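Local atomic coordinates of Rho guanine nucleotide exchange factor 3 (Mus musculus, PDB entry 2Z0Q), a protein that acts as a guanine nucleotide exchange factor for the small GTPases RhoA and RhoB, here represented by its DH-PH domain pair. Residues A[68-73]-A[106-111]; A[75-80]-A[96-101]; A[155-160]-A[197-202]. All blocks are in the same frame, centred on the assembly; numbering follows the deposited sequence.

Contact 1: residues A[68-73]-A[106-111]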
loop_
_atom_site.group_PDB
_atom_site.type_symbol
_atom_site.label_atom_id
_atom_site.label_comp_id
_atom_site.label_asym_id
_atom_site.label_seq_id
_atom_site.Cartn_x
_atom_site.Cartn_y
_atom_site.Cartn_z
ATOM N N ASP A 68 -2.814 -15.606 -6.638
ATOM C CA ASP A 68 -3.483 -16.764 -7.211
ATOM C C ASP A 68 -4.436 -17.472 -6.268
ATOM O O ASP A 68 -5.206 -18.326 -6.692
ATOM C CB ASP A 68 -2.462 -17.777 -7.753
ATOM C CG ASP A 68 -2.024 -17.449 -9.162
ATOM O OD1 ASP A 68 -2.915 -17.288 -10.029
ATOM O OD2 ASP A 68 -0.794 -17.344 -9.400
ATOM N N SER A 69 -4.383 -17.173 -4.985
ATOM C CA SER A 69 -5.330 -17.809 -4.093
ATOM C C SER A 69 -6.593 -16.925 -4.048
ATOM O O SER A 69 -7.681 -17.393 -3.721
ATOM C CB SER A 69 -4.741 -17.976 -2.697
ATOM O OG SER A 69 -4.629 -16.737 -2.022
ATOM N N LEU A 70 -6.458 -15.653 -4.416
ATOM C CA LEU A 70 -7.612 -14.750 -4.382
ATOM C C LEU A 70 -8.496 -14.761 -5.617
ATOM O O LEU A 70 -9.692 -14.460 -5.536
ATOM C CB LEU A 70 -7.144 -13.328 -4.146
ATOM C CG LEU A 70 -6.270 -13.136 -2.929
ATOM C CD1 LEU A 70 -5.923 -11.660 -2.822
ATOM C CD2 LEU A 70 -7.001 -13.619 -1.673
ATOM N N ILE A 71 -7.911 -15.079 -6.769
ATOM C CA ILE A 71 -8.677 -15.098 -8.000
ATOM C C ILE A 71 -9.928 -15.960 -7.916
ATOM O O ILE A 71 -11.000 -15.521 -8.320
ATOM C CB ILE A 71 -7.764 -15.510 -9.205
ATOM C CG1 ILE A 71 -6.700 -14.421 -9.393
ATOM C CG2 ILE A 71 -8.594 -15.693 -10.470
ATOM C CD1 ILE A 71 -5.631 -14.710 -10.484
ATOM N N PRO A 72 -9.824 -17.197 -7.378
ATOM C CA PRO A 72 -11.026 -18.034 -7.294
ATOM C C PRO A 72 -12.157 -17.423 -6.456
ATOM O O PRO A 72 -13.325 -17.663 -6.738
ATOM C CB PRO A 72 -10.510 -19.345 -6.692
ATOM C CG PRO A 72 -9.056 -19.351 -7.086
ATOM C CD PRO A 72 -8.626 -17.935 -6.920
ATOM N N LEU A 73 -11.812 -16.640 -5.442
ATOM C CA LEU A 73 -12.835 -16.018 -4.577
ATOM C C LEU A 73 -13.769 -15.083 -5.361
ATOM O O LEU A 73 -14.985 -15.067 -5.168
ATOM C CB LEU A 73 -12.180 -15.183 -3.471
ATOM C CG LEU A 73 -11.039 -15.823 -2.696
ATOM C CD1 LEU A 73 -10.662 -14.913 -1.549
ATOM C CD2 LEU A 73 -11.457 -17.194 -2.227
ATOM N N SER A 106 -12.015 -14.297 4.377
ATOM C CA SER A 106 -11.043 -14.556 5.423
ATOM C C SER A 106 -9.631 -14.677 4.779
ATOM O O SER A 106 -8.643 -14.381 5.418
ATOM C CB SER A 106 -11.392 -15.849 6.184
ATOM O OG SER A 106 -11.354 -16.972 5.340
ATOM N N SER A 107 -9.554 -15.115 3.529
ATOM C CA SER A 107 -8.248 -15.222 2.852
ATOM C C SER A 107 -7.563 -13.865 2.674
ATOM O O SER A 107 -6.336 -13.803 2.489
ATOM C CB SER A 107 -8.406 -15.890 1.496
ATOM O OG SER A 107 -8.988 -17.165 1.639
ATOM N N TYR A 108 -8.316 -12.762 2.736
ATOM C CA TYR A 108 -7.659 -11.453 2.604
ATOM C C TYR A 108 -6.770 -11.162 3.824
ATOM O O TYR A 108 -5.843 -10.365 3.751
ATOM C CB TYR A 108 -8.682 -10.327 2.421
ATOM C CG TYR A 108 -9.014 -10.069 0.975
ATOM C CD1 TYR A 108 -9.664 -11.021 0.198
ATOM C CD2 TYR A 108 -8.591 -8.891 0.359
ATOM C CE1 TYR A 108 -9.891 -10.804 -1.200
ATOM C CE2 TYR A 108 -8.797 -8.663 -1.010
ATOM C CZ TYR A 108 -9.440 -9.616 -1.777
ATOM O OH TYR A 108 -9.599 -9.358 -3.114
ATOM N N ASP A 109 -7.053 -11.812 4.953
ATOM C CA ASP A 109 -6.253 -11.606 6.146
ATOM C C ASP A 109 -4.818 -12.075 5.872
ATOM O O ASP A 109 -3.858 -11.330 6.085
ATOM C CB ASP A 109 -6.836 -12.404 7.314
ATOM C CG ASP A 109 -6.155 -12.110 8.617
ATOM O OD1 ASP A 109 -5.886 -10.932 8.881
ATOM O OD2 ASP A 109 -5.904 -13.062 9.394
ATOM N N SER A 110 -4.703 -13.308 5.392
ATOM C CA SER A 110 -3.424 -13.928 5.071
ATOM C C SER A 110 -2.698 -13.072 4.034
ATOM O O SER A 110 -1.527 -12.731 4.196
ATOM C CB SER A 110 -3.689 -15.334 4.524
ATOM O OG SER A 110 -2.493 -16.034 4.234
ATOM N N TYR A 111 -3.416 -12.706 2.978
ATOM C CA TYR A 111 -2.850 -11.893 1.912
ATOM C C TYR A 111 -2.336 -10.532 2.370
ATOM O O TYR A 111 -1.191 -10.155 2.095
ATOM C CB TYR A 111 -3.890 -11.675 0.823
ATOM C CG TYR A 111 -3.354 -10.855 -0.311
ATOM C CD1 TYR A 111 -2.382 -11.374 -1.163
ATOM C CD2 TYR A 111 -3.788 -9.559 -0.515
ATOM C CE1 TYR A 111 -1.857 -10.605 -2.198
ATOM C CE2 TYR A 111 -3.267 -8.778 -1.554
ATOM C CZ TYR A 111 -2.310 -9.306 -2.384
ATOM O OH TYR A 111 -1.797 -8.543 -3.419
HETATM O O HOH W 1 -4.388 -15.442 0.925
#
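The rings of Tyr108 and Tyr111 each offer one face to the same methyl, CD1 of Leu70. On Tyr111 the fit is closer: CD1 sits 3.6 Å above the ring plane, displaced toward the rim, and its 3.8 Å approach to the ring centroid, 15° off the normal, makes a CH-pi contact. Over Tyr108 the same methyl rides higher, again offset toward the rim, while Leu73 CD1 lies at that ring's edge, 4.2 Å from Tyr108 CE1. One leucine branch is thus shared by two aromatic faces, and the other, Leu70 CD2, touches Tyr108 CE1 and Ser107 CB, at 4.1 Å from each.

Tyr111 has CG anti to its backbone N (chi1 -179°), and its side chain crosses that of Leu70 at about a right angle; the side chains of Leu70 and Tyr108 cross obliquely, and Tyr108 and Leu73 run past one another in opposite directions. Ser107 contributes carbon, its CB lying 3.9 Å from Leu73 CD1. A water donates to Ser69 OG and to Ser107 O (3.0 Å), bridging the helices, while the phenol oxygens find partners elsewhere, Tyr108 OH with His74 NE2 and Tyr111 OH with Leu153 O. Pro156 of helix 155-172 packs against Leu70 and both tyrosines.

No direct hydrogen bond joins the segments. Two nearly antiparallel helices, at 157°, meet through leucine and tyrosine, an arrangement characteristic of the elongated all-helical bundle of the DH (RhoGEF) domain.

Contact 2: residues A[75-80]-A[96-101]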
loop_
_atom_site.group_PDB
_atom_site.type_symbol
_atom_site.label_atom_id
_atom_site.label_comp_id
_atom_site.label_asym_id
_atom_site.label_seq_id
_atom_site.Cartn_x
_atom_site.Cartn_y
_atom_site.Cartn_z
ATOM N N GLU A 75 -13.978 -15.073 -8.760
ATOM C CA GLU A 75 -14.640 -15.806 -9.815
ATOM C C GLU A 75 -15.900 -16.418 -9.252
ATOM O O GLU A 75 -16.921 -16.475 -9.940
ATOM C CB GLU A 75 -13.734 -16.915 -10.392
ATOM C CG GLU A 75 -12.510 -16.379 -11.125
ATOM C CD GLU A 75 -11.593 -17.497 -11.636
ATOM O OE1 GLU A 75 -11.083 -18.288 -10.812
ATOM O OE2 GLU A 75 -11.392 -17.568 -12.870
ATOM N N GLU A 76 -15.837 -16.887 -8.004
ATOM C CA GLU A 76 -17.014 -17.481 -7.389
ATOM C C GLU A 76 -18.097 -16.424 -7.218
ATOM O O GLU A 76 -19.254 -16.691 -7.503
ATOM C CB GLU A 76 -16.692 -18.080 -6.024
ATOM C CG GLU A 76 -17.897 -18.714 -5.346
ATOM C CD GLU A 76 -18.423 -19.903 -6.109
ATOM O OE1 GLU A 76 -17.601 -20.638 -6.700
ATOM O OE2 GLU A 76 -19.645 -20.130 -6.116
ATOM N N LEU A 77 -17.738 -15.229 -6.763
ATOM C CA LEU A 77 -18.785 -14.221 -6.586
ATOM C C LEU A 77 -19.378 -13.854 -7.947
ATOM O O LEU A 77 -20.590 -13.784 -8.120
ATOM C CB LEU A 77 -18.237 -12.975 -5.887
ATOM C CG LEU A 77 -19.253 -11.835 -5.837
ATOM C CD1 LEU A 77 -20.520 -12.273 -5.128
ATOM C CD2 LEU A 77 -18.587 -10.622 -5.193
ATOM N N LEU A 78 -18.521 -13.598 -8.919
ATOM C CA LEU A 78 -19.001 -13.251 -10.253
ATOM C C LEU A 78 -19.943 -14.310 -10.828
ATOM O O LEU A 78 -20.989 -13.993 -11.379
ATOM C CB LEU A 78 -17.807 -13.040 -11.166
ATOM C CG LEU A 78 -18.096 -12.598 -12.607
ATOM C CD1 LEU A 78 -18.859 -11.290 -12.598
ATOM C CD2 LEU A 78 -16.768 -12.437 -13.343
ATOM N N SER A 79 -19.552 -15.577 -10.716
ATOM C CA SER A 79 -20.352 -16.667 -11.229
ATOM C C SER A 79 -21.744 -16.663 -10.610
ATOM O O SER A 79 -22.739 -16.849 -11.306
ATOM C CB SER A 79 -19.643 -18.007 -10.946
ATOM O OG SER A 79 -20.464 -19.084 -11.338
ATOM N N GLN A 80 -21.817 -16.444 -9.299
ATOM C CA GLN A 80 -23.099 -16.414 -8.612
ATOM C C GLN A 80 -23.964 -15.215 -9.022
ATOM O O GLN A 80 -25.184 -15.349 -9.196
ATOM C CB GLN A 80 -22.881 -16.425 -7.092
ATOM C CG GLN A 80 -22.473 -17.812 -6.567
ATOM C CD GLN A 80 -22.302 -17.835 -5.072
ATOM O OE1 GLN A 80 -23.187 -17.410 -4.329
ATOM N NE2 GLN A 80 -21.166 -18.350 -4.612
ATOM N N PRO A 96 -28.703 -12.363 -0.461
ATOM C CA PRO A 96 -28.349 -13.734 -0.059
ATOM C C PRO A 96 -26.995 -14.169 -0.589
ATOM O O PRO A 96 -26.183 -14.753 0.128
ATOM C CB PRO A 96 -29.492 -14.558 -0.610
ATOM C CG PRO A 96 -30.696 -13.582 -0.415
ATOM C CD PRO A 96 -30.111 -12.281 -0.919
ATOM N N ILE A 97 -26.727 -13.857 -1.861
ATOM C CA ILE A 97 -25.441 -14.231 -2.436
ATOM C C ILE A 97 -24.262 -13.560 -1.712
ATOM O O ILE A 97 -23.250 -14.199 -1.428
ATOM C CB ILE A 97 -25.394 -13.842 -3.943
ATOM C CG1 ILE A 97 -26.233 -14.825 -4.762
ATOM C CG2 ILE A 97 -23.908 -13.816 -4.430
ATOM C CD1 ILE A 97 -26.355 -14.434 -6.263
ATOM N N LEU A 98 -24.376 -12.252 -1.438
ATOM C CA LEU A 98 -23.291 -11.541 -0.774
ATOM C C LEU A 98 -23.081 -12.083 0.640
ATOM O O LEU A 98 -21.968 -12.367 1.020
ATOM C CB LEU A 98 -23.586 -10.032 -0.719
ATOM C CG LEU A 98 -23.388 -9.408 -2.111
ATOM C CD1 LEU A 98 -24.079 -8.056 -2.190
ATOM C CD2 LEU A 98 -21.898 -9.287 -2.387
ATOM N N VAL A 99 -24.159 -12.211 1.395
ATOM C CA VAL A 99 -24.037 -12.735 2.746
ATOM C C VAL A 99 -23.401 -14.141 2.758
ATOM O O VAL A 99 -22.558 -14.436 3.597
ATOM C CB VAL A 99 -25.393 -12.753 3.431
ATOM C CG1 VAL A 99 -25.280 -13.523 4.797
ATOM C CG2 VAL A 99 -25.824 -11.282 3.713
ATOM N N GLY A 100 -23.777 -15.000 1.813
ATOM C CA GLY A 100 -23.161 -16.325 1.790
ATOM C C GLY A 100 -21.720 -16.351 1.315
ATOM O O GLY A 100 -20.945 -17.254 1.663
ATOM N N TRP A 101 -21.341 -15.380 0.492
ATOM C CA TRP A 101 -19.984 -15.320 -0.037
ATOM C C TRP A 101 -18.970 -14.682 0.906
ATOM O O TRP A 101 -17.827 -15.092 0.944
ATOM C CB TRP A 101 -20.000 -14.555 -1.385
ATOM C CG TRP A 101 -18.652 -14.300 -2.000
ATOM C CD1 TRP A 101 -17.901 -15.178 -2.756
ATOM C CD2 TRP A 101 -17.894 -13.082 -1.935
ATOM N NE1 TRP A 101 -16.731 -14.572 -3.153
ATOM C CE2 TRP A 101 -16.700 -13.292 -2.663
ATOM C CE3 TRP A 101 -18.115 -11.824 -1.334
ATOM C CZ2 TRP A 101 -15.714 -12.289 -2.810
ATOM C CZ3 TRP A 101 -17.130 -10.817 -1.487
ATOM C CH2 TRP A 101 -15.953 -11.063 -2.216
HETATM O O HOH W 2 -23.030 -16.818 -1.906
#
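Ile97, the first residue of 96-101 to touch helix 75-80, meets Gln80 and Leu77 with different branches. CG2, anti to the backbone N, faces Gln80 OE1 and Leu77 CD1, the latter 3.8 Å away, while CD1 at the end of the other branch lies on the backbone of Gln80, 3.3 Å from Gln80 O. The side chain of Gln80 slides past that of Ile97 in the opposite direction. The carbonyl oxygen of Ile97 also takes part: a water donates to it at 2.7 Å and lies unusually close to Gln80 OE1, so that second bond is doubtful in detail.

Leu98 starts away from the contact, yet its CD2 returns to within 4.3 Å of Leu77 CD1; the same side chain also touches Leu184 on helix 180-213.

Trp101 closes the segment and presents one indole face. Leu77 CB rests 3.5 Å above that plane, over the five-membered ring but offset toward the rim, in a CH-pi contact 17° off the ring normal. Farther along the leucine, CD2 sits centrally over the six-membered ring, almost equally far from its six atoms, and the two side chains cross at about a right angle. Glu76 CG lies at the indole's edge, near its plane. The indole NE1 donates to Leu73 O, one turn before Leu77 on the same helix, which, with Leu77 on the face, limits the ring's rotation.

Glu76 OE2 accepts from Gln80 NE2 through its anti lone pair at 2.8 Å. Helices 67-84 and 95-101 run nearly antiparallel here (161°) within the DH helical bundle. Aliphatic-aromatic packing carries their association, with a polar margin of Gln80, Glu76 and one water, where Gln80 NE2 is satisfied within its own helix and OE1 probably by the water.

Contact 3: residues A[155-160]-A[197-202]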
loop_
_atom_site.group_PDB
_atom_site.type_symbol
_atom_site.label_atom_id
_atom_site.label_comp_id
_atom_site.label_asym_id
_atom_site.label_seq_id
_atom_site.Cartn_x
_atom_site.Cartn_y
_atom_site.Cartn_z
ATOM N N ILE A 155 -4.214 -3.711 -5.867
ATOM C CA ILE A 155 -5.570 -3.977 -6.395
ATOM C C ILE A 155 -6.529 -4.720 -5.441
ATOM O O ILE A 155 -7.661 -4.265 -5.199
ATOM C CB ILE A 155 -5.525 -4.735 -7.794
ATOM C CG1 ILE A 155 -5.551 -3.710 -8.929
ATOM C CG2 ILE A 155 -6.722 -5.665 -7.968
ATOM C CD1 ILE A 155 -5.700 -4.332 -10.329
ATOM N N PRO A 156 -6.096 -5.848 -4.858
ATOM C CA PRO A 156 -7.023 -6.551 -3.956
ATOM C C PRO A 156 -7.423 -5.740 -2.719
ATOM O O PRO A 156 -8.612 -5.668 -2.364
ATOM C CB PRO A 156 -6.265 -7.835 -3.591
ATOM C CG PRO A 156 -5.280 -7.993 -4.761
ATOM C CD PRO A 156 -4.833 -6.595 -5.011
ATOM N N ARG A 157 -6.447 -5.139 -2.047
ATOM C CA ARG A 157 -6.808 -4.355 -0.880
ATOM C C ARG A 157 -7.727 -3.209 -1.295
ATOM O O ARG A 157 -8.673 -2.902 -0.581
ATOM C CB ARG A 157 -5.573 -3.781 -0.201
ATOM C CG ARG A 157 -5.883 -3.217 1.157
ATOM C CD ARG A 157 -4.761 -2.304 1.640
ATOM N NE ARG A 157 -4.849 -2.142 3.086
ATOM C CZ ARG A 157 -4.468 -3.072 3.967
ATOM N NH1 ARG A 157 -3.960 -4.229 3.543
ATOM N NH2 ARG A 157 -4.617 -2.852 5.272
ATOM N N SER A 158 -7.448 -2.572 -2.429
ATOM C CA SER A 158 -8.307 -1.459 -2.867
ATOM C C SER A 158 -9.725 -1.925 -3.096
ATOM O O SER A 158 -10.690 -1.199 -2.810
ATOM C CB SER A 158 -7.764 -0.811 -4.147
ATOM O OG SER A 158 -6.517 -0.203 -3.893
ATOM N N ARG A 159 -9.864 -3.140 -3.632
ATOM C CA ARG A 159 -11.199 -3.646 -3.856
ATOM C C ARG A 159 -11.883 -3.893 -2.499
ATOM O O ARG A 159 -13.019 -3.515 -2.310
ATOM C CB ARG A 159 -11.162 -4.943 -4.681
ATOM C CG ARG A 159 -12.541 -5.580 -4.864
ATOM C CD ARG A 159 -13.279 -4.906 -5.986
ATOM N NE ARG A 159 -14.533 -5.557 -6.351
ATOM C CZ ARG A 159 -15.467 -4.958 -7.075
ATOM N NH1 ARG A 159 -15.260 -3.706 -7.516
ATOM N NH2 ARG A 159 -16.633 -5.557 -7.265
ATOM N N LEU A 160 -11.189 -4.535 -1.564
ATOM C CA LEU A 160 -11.796 -4.816 -0.264
ATOM C C LEU A 160 -12.329 -3.540 0.392
ATOM O O LEU A 160 -13.441 -3.497 0.887
ATOM C CB LEU A 160 -10.779 -5.475 0.664
ATOM C CG LEU A 160 -11.324 -5.794 2.039
ATOM C CD1 LEU A 160 -12.202 -7.040 1.969
ATOM C CD2 LEU A 160 -10.128 -6.022 2.976
ATOM N N GLU A 197 -10.318 -4.456 10.882
ATOM C CA GLU A 197 -9.402 -5.382 11.521
ATOM C C GLU A 197 -8.149 -5.614 10.667
ATOM O O GLU A 197 -7.024 -5.621 11.185
ATOM C CB GLU A 197 -10.085 -6.729 11.781
ATOM C CG GLU A 197 -9.226 -7.712 12.551
ATOM C CD GLU A 197 -8.709 -7.121 13.862
ATOM O OE1 GLU A 197 -9.453 -6.377 14.541
ATOM O OE2 GLU A 197 -7.549 -7.396 14.219
ATOM N N ILE A 198 -8.341 -5.805 9.369
ATOM C CA ILE A 198 -7.203 -6.035 8.484
ATOM C C ILE A 198 -6.332 -4.778 8.442
ATOM O O ILE A 198 -5.110 -4.875 8.410
ATOM C CB ILE A 198 -7.671 -6.424 7.056
ATOM C CG1 ILE A 198 -8.171 -7.881 7.083
ATOM C CG2 ILE A 198 -6.558 -6.139 6.028
ATOM C CD1 ILE A 198 -8.680 -8.363 5.768
ATOM N N ASN A 199 -6.938 -3.593 8.466
ATOM C CA ASN A 199 -6.127 -2.359 8.447
ATOM C C ASN A 199 -5.293 -2.237 9.727
ATOM O O ASN A 199 -4.142 -1.781 9.702
ATOM C CB ASN A 199 -7.004 -1.099 8.307
ATOM C CG ASN A 199 -7.533 -0.914 6.907
ATOM O OD1 ASN A 199 -7.046 -1.530 5.962
ATOM N ND2 ASN A 199 -8.536 -0.061 6.762
ATOM N N THR A 200 -5.887 -2.616 10.857
ATOM C CA THR A 200 -5.177 -2.543 12.124
ATOM C C THR A 200 -4.002 -3.511 12.138
ATOM O O THR A 200 -2.901 -3.147 12.531
ATOM C CB THR A 200 -6.119 -2.829 13.293
ATOM O OG1 THR A 200 -7.051 -1.747 13.386
ATOM C CG2 THR A 200 -5.336 -2.919 14.630
ATOM N N LYS A 201 -4.226 -4.740 11.690
ATOM C CA LYS A 201 -3.170 -5.750 11.675
ATOM C C LYS A 201 -2.064 -5.403 10.680
ATOM O O LYS A 201 -0.886 -5.689 10.929
ATOM C CB LYS A 201 -3.737 -7.109 11.280
ATOM C CG LYS A 201 -4.629 -7.739 12.286
ATOM C CD LYS A 201 -5.072 -9.085 11.761
ATOM C CE LYS A 201 -6.187 -9.687 12.578
ATOM N NZ LYS A 201 -6.620 -10.961 11.944
ATOM N N THR A 202 -2.452 -4.842 9.545
ATOM C CA THR A 202 -1.502 -4.447 8.509
ATOM C C THR A 202 -0.555 -3.381 9.081
ATOM O O THR A 202 0.659 -3.423 8.856
ATOM C CB THR A 202 -2.231 -3.852 7.271
ATOM O OG1 THR A 202 -3.023 -4.869 6.648
ATOM C CG2 THR A 202 -1.208 -3.322 6.247
#
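CB of Arg157 points toward segment 197-202. Chi1 of -168° sets CG anti to the backbone N, the chain stays extended to NE, and chi4 of 76° then turns CZ off that line. NE passes 3.7 Å from Asn199 OD1, and CZ is 3.5 Å from Thr202 OG1. At the tip, NH2 donates to Thr202 OG1 at 2.9 Å with an angle of 152°, the acceptor lying near the guanidinium plane. A weak bond from NH1 reaches the same oxygen, and a second weak one runs from NH2 to Asn199 OD1. NH2 also lies 3.9 Å from Ile198 CG2.

Thr202 OG1 in turn donates to Ile198 O (2.7 Å) from above the carbonyl plane, while Thr202 N reaches that oxygen from the opposite face. This bond within the helix directs the hydroxyl hydrogen to its own backbone, consistent with OG1 serving as acceptor for the arginine. Beside this polar cluster, Leu160 CD2 meets Ile198 CD1 at 3.9 Å.

Helix 107-125 packs into the same junction: its Cys112 touches both Arg157 and Ile198, and Asp109 forms a salt bridge with Lys201, tying three helices of the DH domain together.

In the fold
All three contacts belong to the helical DH domain, which in this family carries out nucleotide exchange. Contacts 1 and 2 share helix 67-84, which packs first against helix 107-125 and then against the preceding helix 95-101; their centres are about 14 Å apart, and along the chain contact 2 falls between the two segments of contact 1. Contact 3 follows later, joining helices 155-172 and 180-213. Its centre lies about 11 Å from that of contact 1, which it touches through Pro156, among others, and about 20 Å from that of contact 2, which it does not touch. Helix 107-125 meets helices of contacts 1 and 3, within one bundle.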